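Envelope polyprotein (Puumala orthohantavirus, PDB 5FXU) forms the ectodomain of the viral surface glycoprotein Gn, which probably works with its partner glycoprotein Gc in host-cell attachment and entry. Local coordinates at residues 163-175 and 345-356. Numbering follows the deposited sequence.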
ATOM      1  N   LEU A 163     -21.876  -2.930  -0.696  1.00 81.01           N
ATOM      2  CA  LEU A 163     -22.060  -3.778   0.472  1.00 84.99           C
ATOM      3  C   LEU A 163     -20.898  -3.568   1.467  1.00 85.99           C
ATOM      4  O   LEU A 163     -19.772  -3.991   1.214  1.00 88.24           O
ATOM      5  CB  LEU A 163     -22.186  -5.259   0.058  1.00 84.28           C
ATOM      6  CG  LEU A 163     -22.696  -6.229   1.135  1.00 85.25           C
ATOM      7  CD1 LEU A 163     -24.152  -5.927   1.498  1.00 86.57           C
ATOM      8  CD2 LEU A 163     -22.532  -7.682   0.710  1.00 84.04           C
ATOM      9  N   VAL A 164     -21.188  -2.913   2.590  1.00 85.63           N
ATOM     10  CA  VAL A 164     -20.189  -2.590   3.600  1.00 83.65           C
ATOM     11  C   VAL A 164     -20.679  -3.073   4.965  1.00 87.64           C
ATOM     12  O   VAL A 164     -21.720  -2.633   5.455  1.00 87.16           O
ATOM     13  CB  VAL A 164     -19.946  -1.083   3.711  1.00 81.33           C
ATOM     14  CG1 VAL A 164     -18.640  -0.837   4.453  1.00 81.11           C
ATOM     15  CG2 VAL A 164     -19.911  -0.405   2.357  1.00 79.67           C
ATOM     16  N   GLU A 165     -19.923  -3.983   5.570  1.00 93.33           N
ATOM     17  CA  GLU A 165     -20.292  -4.632   6.832  1.00 99.58           C
ATOM     18  C   GLU A 165     -21.694  -5.281   6.730  1.00104.87           C
ATOM     19  O   GLU A 165     -22.461  -5.234   7.686  1.00111.79           O
ATOM     20  CB  GLU A 165     -20.236  -3.635   8.028  1.00102.09           C
ATOM     21  CG  GLU A 165     -18.964  -2.776   8.154  1.00101.50           C
ATOM     22  CD  GLU A 165     -19.060  -1.576   9.118  1.00100.80           C
ATOM     23  OE1 GLU A 165     -19.730  -0.588   8.758  1.00 98.37           O
ATOM     24  OE2 GLU A 165     -18.437  -1.583  10.218  1.00100.98           O
ATOM     25  N   GLY A 166     -22.022  -5.890   5.583  1.00103.01           N
ATOM     26  CA  GLY A 166     -23.357  -6.463   5.352  1.00103.31           C
ATOM     27  C   GLY A 166     -24.495  -5.462   5.185  1.00102.50           C
ATOM     28  O   GLY A 166     -25.660  -5.823   5.361  1.00107.64           O
ATOM     29  N   VAL A 167     -24.171  -4.222   4.820  1.00 97.71           N
ATOM     30  CA  VAL A 167     -25.151  -3.139   4.711  1.00 96.01           C
ATOM     31  C   VAL A 167     -24.897  -2.374   3.418  1.00 92.81           C
ATOM     32  O   VAL A 167     -23.750  -2.135   3.062  1.00 96.60           O
ATOM     33  CB  VAL A 167     -25.023  -2.156   5.895  1.00 97.39           C
ATOM     34  CG1 VAL A 167     -26.157  -1.152   5.873  1.00 96.73           C
ATOM     35  CG2 VAL A 167     -25.010  -2.895   7.235  1.00100.96           C
ATOM     36  N   CYS A 168     -25.953  -1.971   2.726  1.00 90.18           N
ATOM     37  CA  CYS A 168     -25.804  -1.200   1.492  1.00 89.78           C
ATOM     38  C   CYS A 168     -25.683   0.282   1.807  1.00 86.61           C
ATOM     39  O   CYS A 168     -26.557   0.828   2.443  1.00 86.15           O
ATOM     40  CB  CYS A 168     -26.978  -1.479   0.541  1.00 96.17           C
ATOM     41  SG  CYS A 168     -26.827  -3.127  -0.218  1.00 99.45           S
ATOM     42  N   PHE A 169     -24.586   0.917   1.388  1.00 84.70           N
ATOM     43  CA  PHE A 169     -24.245   2.308   1.814  1.00 81.31           C
ATOM     44  C   PHE A 169     -23.846   3.219   0.658  1.00 79.73           C
ATOM     45  O   PHE A 169     -23.062   2.790  -0.171  1.00 80.54           O
ATOM     46  CB  PHE A 169     -23.079   2.245   2.818  1.00 77.17           C
ATOM     47  CG  PHE A 169     -22.610   3.594   3.314  1.00 76.07           C
ATOM     48  CD1 PHE A 169     -23.444   4.403   4.086  1.00 75.61           C
ATOM     49  CD2 PHE A 169     -21.325   4.048   3.035  1.00 74.23           C
ATOM     50  CE1 PHE A 169     -23.014   5.639   4.560  1.00 75.72           C
ATOM     51  CE2 PHE A 169     -20.893   5.283   3.507  1.00 75.12           C
ATOM     52  CZ  PHE A 169     -21.738   6.082   4.270  1.00 75.54           C
ATOM     53  N   ASN A 170     -24.343   4.465   0.651  1.00 80.23           N
ATOM     54  CA  ASN A 170     -23.969   5.515  -0.315  1.00 83.99           C
ATOM     55  C   ASN A 170     -23.390   6.759   0.402  1.00 86.02           C
ATOM     56  O   ASN A 170     -24.105   7.415   1.158  1.00 84.19           O
ATOM     57  CB  ASN A 170     -25.204   5.953  -1.112  1.00 90.03           C
ATOM     58  CG  ASN A 170     -24.855   6.712  -2.376  1.00 92.58           C
ATOM     59  OD1 ASN A 170     -25.207   7.883  -2.531  1.00 92.44           O
ATOM     60  ND2 ASN A 170     -24.159   6.047  -3.294  1.00 93.85           N
ATOM     61  N   PRO A 171     -22.096   7.096   0.177  1.00 86.58           N
ATOM     62  CA  PRO A 171     -21.510   8.220   0.941  1.00 86.40           C
ATOM     63  C   PRO A 171     -21.986   9.584   0.456  1.00 87.85           C
ATOM     64  O   PRO A 171     -22.512   9.673  -0.644  1.00 89.37           O
ATOM     65  CB  PRO A 171     -20.011   8.052   0.696  1.00 84.86           C
ATOM     66  CG  PRO A 171     -19.932   7.399  -0.637  1.00 84.05           C
ATOM     67  CD  PRO A 171     -21.087   6.443  -0.682  1.00 84.76           C
ATOM     68  N   VAL A 172     -21.803  10.624   1.277  1.00 94.12           N
ATOM     69  CA  VAL A 172     -22.077  12.023   0.867  1.00 99.32           C
ATOM     70  C   VAL A 172     -21.254  12.381  -0.379  1.00103.53           C
ATOM     71  O   VAL A 172     -20.140  11.895  -0.535  1.00104.45           O
ATOM     72  CB  VAL A 172     -21.831  13.089   1.994  1.00100.91           C
ATOM     73  CG1 VAL A 172     -22.842  12.947   3.128  1.00100.73           C
ATOM     74  CG2 VAL A 172     -20.399  13.072   2.534  1.00100.75           C
ATOM     75  N   HIS A 173     -21.852  13.163  -1.282  1.00113.74           N
ATOM     76  CA  HIS A 173     -21.271  13.555  -2.578  1.00117.51           C
ATOM     77  C   HIS A 173     -20.959  15.056  -2.754  1.00121.21           C
ATOM     78  O   HIS A 173     -20.092  15.392  -3.570  1.00119.21           O
ATOM     79  CB  HIS A 173     -22.203  13.061  -3.715  1.00117.53           C
ATOM     80  CG  HIS A 173     -23.498  13.816  -3.833  1.00118.89           C
ATOM     81  ND1 HIS A 173     -24.661  13.401  -3.214  1.00119.07           N
ATOM     82  CD2 HIS A 173     -23.816  14.949  -4.505  1.00118.82           C
ATOM     83  CE1 HIS A 173     -25.634  14.252  -3.490  1.00118.82           C
ATOM     84  NE2 HIS A 173     -25.147  15.200  -4.269  1.00120.17           N
ATOM     85  N   THR A 174     -21.651  15.940  -2.016  1.00125.64           N
ATOM     86  CA  THR A 174     -21.507  17.405  -2.191  1.00129.43           C
ATOM     87  C   THR A 174     -20.167  17.956  -1.678  1.00130.72           C
ATOM     88  O   THR A 174     -19.554  17.435  -0.733  1.00128.87           O
ATOM     89  CB  THR A 174     -22.677  18.246  -1.588  1.00129.93           C
ATOM     90  OG1 THR A 174     -22.794  18.032  -0.177  1.00130.38           O
ATOM     91  CG2 THR A 174     -24.001  17.925  -2.288  1.00127.94           C
ATOM     92  N   MET A 175     -19.729  19.024  -2.338  1.00134.70           N
ATOM     93  CA  MET A 175     -18.463  19.694  -2.026  1.00135.96           C
ATOM     94  C   MET A 175     -18.568  20.604  -0.795  1.00138.21           C
ATOM     95  O   MET A 175     -17.560  20.837  -0.112  1.00142.30           O
ATOM     96  CB  MET A 175     -18.031  20.522  -3.252  1.00137.60           C
ATOM     97  CG  MET A 175     -16.663  21.196  -3.174  1.00139.69           C
ATOM     98  SD  MET A 175     -16.000  21.637  -4.800  1.00140.31           S
ATOM     99  CE  MET A 175     -14.259  21.947  -4.446  1.00138.61           C
ATOM    100  N   TRP A 345      -0.722   0.636   2.268  1.00 25.98           N
ATOM    101  CA  TRP A 345      -1.351   0.859   3.567  1.00 26.62           C
ATOM    102  C   TRP A 345      -2.837   0.567   3.435  1.00 27.73           C
ATOM    103  O   TRP A 345      -3.497   1.085   2.527  1.00 27.44           O
ATOM    104  CB  TRP A 345      -1.151   2.310   4.031  1.00 26.28           C
ATOM    105  CG  TRP A 345      -1.689   2.577   5.419  1.00 25.17           C
ATOM    106  CD1 TRP A 345      -1.012   2.455   6.583  1.00 25.33           C
ATOM    107  CD2 TRP A 345      -3.009   2.998   5.760  1.00 24.92           C
ATOM    108  NE1 TRP A 345      -1.824   2.779   7.646  1.00 26.66           N
ATOM    109  CE2 TRP A 345      -3.061   3.111   7.170  1.00 26.18           C
ATOM    110  CE3 TRP A 345      -4.157   3.297   5.016  1.00 26.10           C
ATOM    111  CZ2 TRP A 345      -4.224   3.514   7.861  1.00 25.96           C
ATOM    112  CZ3 TRP A 345      -5.326   3.705   5.700  1.00 26.09           C
ATOM    113  CH2 TRP A 345      -5.344   3.812   7.103  1.00 26.30           C
ATOM    114  N   THR A 346      -3.334  -0.283   4.324  1.00 28.06           N
ATOM    115  CA  THR A 346      -4.718  -0.695   4.341  1.00 30.56           C
ATOM    116  C   THR A 346      -5.277  -0.358   5.721  1.00 32.43           C
ATOM    117  O   THR A 346      -4.696  -0.712   6.755  1.00 33.34           O
ATOM    118  CB  THR A 346      -4.864  -2.203   4.010  1.00 31.03           C
ATOM    119  OG1 THR A 346      -4.299  -2.466   2.709  1.00 33.78           O
ATOM    120  CG2 THR A 346      -6.317  -2.613   3.973  1.00 32.53           C
ATOM    121  N   GLY A 347      -6.397   0.364   5.728  1.00 32.96           N
ATOM    122  CA  GLY A 347      -7.093   0.711   6.956  1.00 31.60           C
ATOM    123  C   GLY A 347      -8.552   1.021   6.726  1.00 31.27           C
ATOM    124  O   GLY A 347      -9.096   0.706   5.682  1.00 30.38           O
ATOM    125  N   PHE A 348      -9.185   1.614   7.730  1.00 31.40           N
ATOM    126  CA  PHE A 348     -10.622   1.879   7.725  1.00 32.66           C
ATOM    127  C   PHE A 348     -10.893   3.301   8.190  1.00 33.74           C
ATOM    128  O   PHE A 348     -10.244   3.781   9.113  1.00 35.85           O
ATOM    129  CB  PHE A 348     -11.353   0.877   8.608  1.00 32.40           C
ATOM    130  CG  PHE A 348     -11.147  -0.546   8.179  1.00 33.55           C
ATOM    131  CD1 PHE A 348     -10.044  -1.271   8.620  1.00 34.26           C
ATOM    132  CD2 PHE A 348     -12.039  -1.157   7.303  1.00 34.51           C
ATOM    133  CE1 PHE A 348      -9.842  -2.591   8.211  1.00 35.11           C
ATOM    134  CE2 PHE A 348     -11.851  -2.478   6.902  1.00 33.76           C
ATOM    135  CZ  PHE A 348     -10.747  -3.194   7.346  1.00 33.95           C
ATOM    136  N   ILE A 349     -11.836   3.970   7.529  1.00 34.75           N
ATOM    137  CA  ILE A 349     -12.296   5.291   7.946  1.00 34.47           C
ATOM    138  C   ILE A 349     -13.825   5.343   7.974  1.00 34.09           C
ATOM    139  O   ILE A 349     -14.497   4.696   7.141  1.00 33.68           O
ATOM    140  CB  ILE A 349     -11.736   6.428   7.056  1.00 34.90           C
ATOM    141  CG1 ILE A 349     -12.273   6.352   5.618  1.00 35.39           C
ATOM    142  CG2 ILE A 349     -10.214   6.397   7.073  1.00 36.03           C
ATOM    143  CD1 ILE A 349     -11.943   7.558   4.761  1.00 36.21           C
ATOM    144  N   PRO A 350     -14.386   6.112   8.928  1.00 33.07           N
ATOM    145  CA  PRO A 350     -15.825   6.331   8.949  1.00 33.27           C
ATOM    146  C   PRO A 350     -16.246   7.342   7.886  1.00 34.43           C
ATOM    147  O   PRO A 350     -15.616   8.383   7.757  1.00 36.34           O
ATOM    148  CB  PRO A 350     -16.060   6.876  10.351  1.00 33.86           C
ATOM    149  CG  PRO A 350     -14.801   7.597  10.696  1.00 33.16           C
ATOM    150  CD  PRO A 350     -13.706   6.817  10.033  1.00 33.26           C
ATOM    151  N   LEU A 351     -17.280   7.021   7.115  1.00 36.83           N
ATOM    152  CA  LEU A 351     -17.844   7.961   6.152  1.00 40.88           C
ATOM    153  C   LEU A 351     -19.280   8.318   6.500  1.00 42.67           C
ATOM    154  O   LEU A 351     -20.070   7.442   6.834  1.00 37.36           O
ATOM    155  CB  LEU A 351     -17.851   7.381   4.742  1.00 41.98           C
ATOM    156  CG  LEU A 351     -16.513   7.157   4.051  1.00 41.50           C
ATOM    157  CD1 LEU A 351     -16.606   6.401   2.735  1.00 43.41           C
ATOM    158  CD2 LEU A 351     -15.821   8.477   3.815  1.00 42.69           C
ATOM    159  N   PRO A 352     -19.627   9.608   6.391  1.00 48.29           N
ATOM    160  CA  PRO A 352     -21.012  10.012   6.507  1.00 52.33           C
ATOM    161  C   PRO A 352     -21.742   9.777   5.187  1.00 57.56           C
ATOM    162  O   PRO A 352     -21.159   9.941   4.113  1.00 59.78           O
ATOM    163  CB  PRO A 352     -20.902  11.497   6.818  1.00 52.97           C
ATOM    164  CG  PRO A 352     -19.689  11.931   6.087  1.00 51.61           C
ATOM    165  CD  PRO A 352     -18.754  10.755   6.090  1.00 50.14           C
ATOM    166  N   GLY A 353     -23.004   9.374   5.279  1.00 66.14           N
ATOM    167  CA  GLY A 353     -23.836   9.106   4.100  1.00 68.90           C
ATOM    168  C   GLY A 353     -25.217   8.587   4.461  1.00 68.85           C
ATOM    169  O   GLY A 353     -25.756   8.945   5.505  1.00 69.98           O
ATOM    170  N   GLU A 354     -25.768   7.720   3.610  1.00 72.55           N
ATOM    171  CA  GLU A 354     -27.114   7.179   3.788  1.00 73.72           C
ATOM    172  C   GLU A 354     -27.141   5.662   3.549  1.00 72.21           C
ATOM    173  O   GLU A 354     -26.680   5.186   2.523  1.00 67.86           O
ATOM    174  CB  GLU A 354     -28.081   7.887   2.855  1.00 80.76           C
ATOM    175  CG  GLU A 354     -28.173   9.404   3.060  1.00 84.47           C
ATOM    176  CD  GLU A 354     -29.515  10.000   2.652  1.00 92.53           C
ATOM    177  OE1 GLU A 354     -30.514   9.580   3.264  1.00 91.46           O
ATOM    178  OE2 GLU A 354     -29.581  10.902   1.765  1.00 97.94           O
ATOM    179  N   ILE A 355     -27.668   4.914   4.515  1.00 75.47           N
ATOM    180  CA  ILE A 355     -27.746   3.435   4.451  1.00 81.68           C
ATOM    181  C   ILE A 355     -28.785   2.826   3.481  1.00 93.05           C
ATOM    182  O   ILE A 355     -28.556   1.738   2.941  1.00106.66           O
ATOM    183  CB  ILE A 355     -27.870   2.855   5.896  1.00 81.11           C
ATOM    184  CG1 ILE A 355     -26.474   2.795   6.540  1.00 80.96           C
ATOM    185  CG2 ILE A 355     -28.526   1.478   5.922  1.00 79.87           C
ATOM    186  CD1 ILE A 355     -26.443   2.425   8.010  1.00 80.03           C
ATOM    187  N   GLU A 356     -29.912   3.495   3.261  1.00 98.24           N
ATOM    188  CA  GLU A 356     -30.976   2.980   2.363  1.00100.37           C
ATOM    189  C   GLU A 356     -31.558   1.635   2.841  1.00 98.62           C
ATOM    190  O   GLU A 356     -30.886   0.590   2.806  1.00 96.98           O
ATOM    191  CB  GLU A 356     -30.493   2.840   0.900  1.00100.89           C
ATOM    192  CG  GLU A 356     -29.711   3.993   0.314  1.00103.06           C
ATOM    193  CD  GLU A 356     -30.482   5.281   0.315  1.00106.01           C
ATOM    194  OE1 GLU A 356     -31.570   5.337  -0.286  1.00111.56           O
ATOM    195  OE2 GLU A 356     -29.992   6.238   0.907  1.00104.05           O
TER
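Asn170 and Glu354 face each other as an antiparallel hydrogen-bonded pair, at the short stretch where strand 167-171 meets the end of strand 345-354. Asn170 N reaches Glu354 O at 3.1 Å and Glu354 N returns to Asn170 O at 3.0 Å, both nearly straight. A third bond, from Val172 N to Pro352 O at 3.0 Å, continues the pairing past the non-hydrogen-bonded pair Pro171-Gly353. Pro171 CA and Gly353 CA are 4.0 Å apart, closer than a side chain on Gly353 would permit, and Gly353 CA also makes a C-H...O contact to Asn170 O.

Side-chain packing lines the crossing. With chi1 at 179°, Phe169 CG swings away from the backbone N and the ring reaches over to the backbone of Leu351 to Glu354: CZ lies 3.3 Å from Leu351 O, CE1 touches Gly353 CA, and CE2 meets Leu351 CB at 3.9 Å, the two side chains crossing at about a right angle. At one end Val167 CG1 touches Ile355 CG2 at 3.5 Å; at the other, Val172 CG2 meets Pro352 CG at 3.8 Å, and Tyr249 touches both residues.

Around the contact, the Cys158-Cys168 disulfide ties strand 167-171 to the chain before its hairpin, which closes through a type I' turn at Val164-Val167, while Asp185 OD2 accepts a bond from Ile355 N. With the axes 110° apart, the strands pair only briefly: main-chain bonds fix the register, and the buried Phe169 and Leu351 pack the hairpin against strand 345-354 and its neighbour, strand 185-197, where they touch Val187 and Val189 respectively.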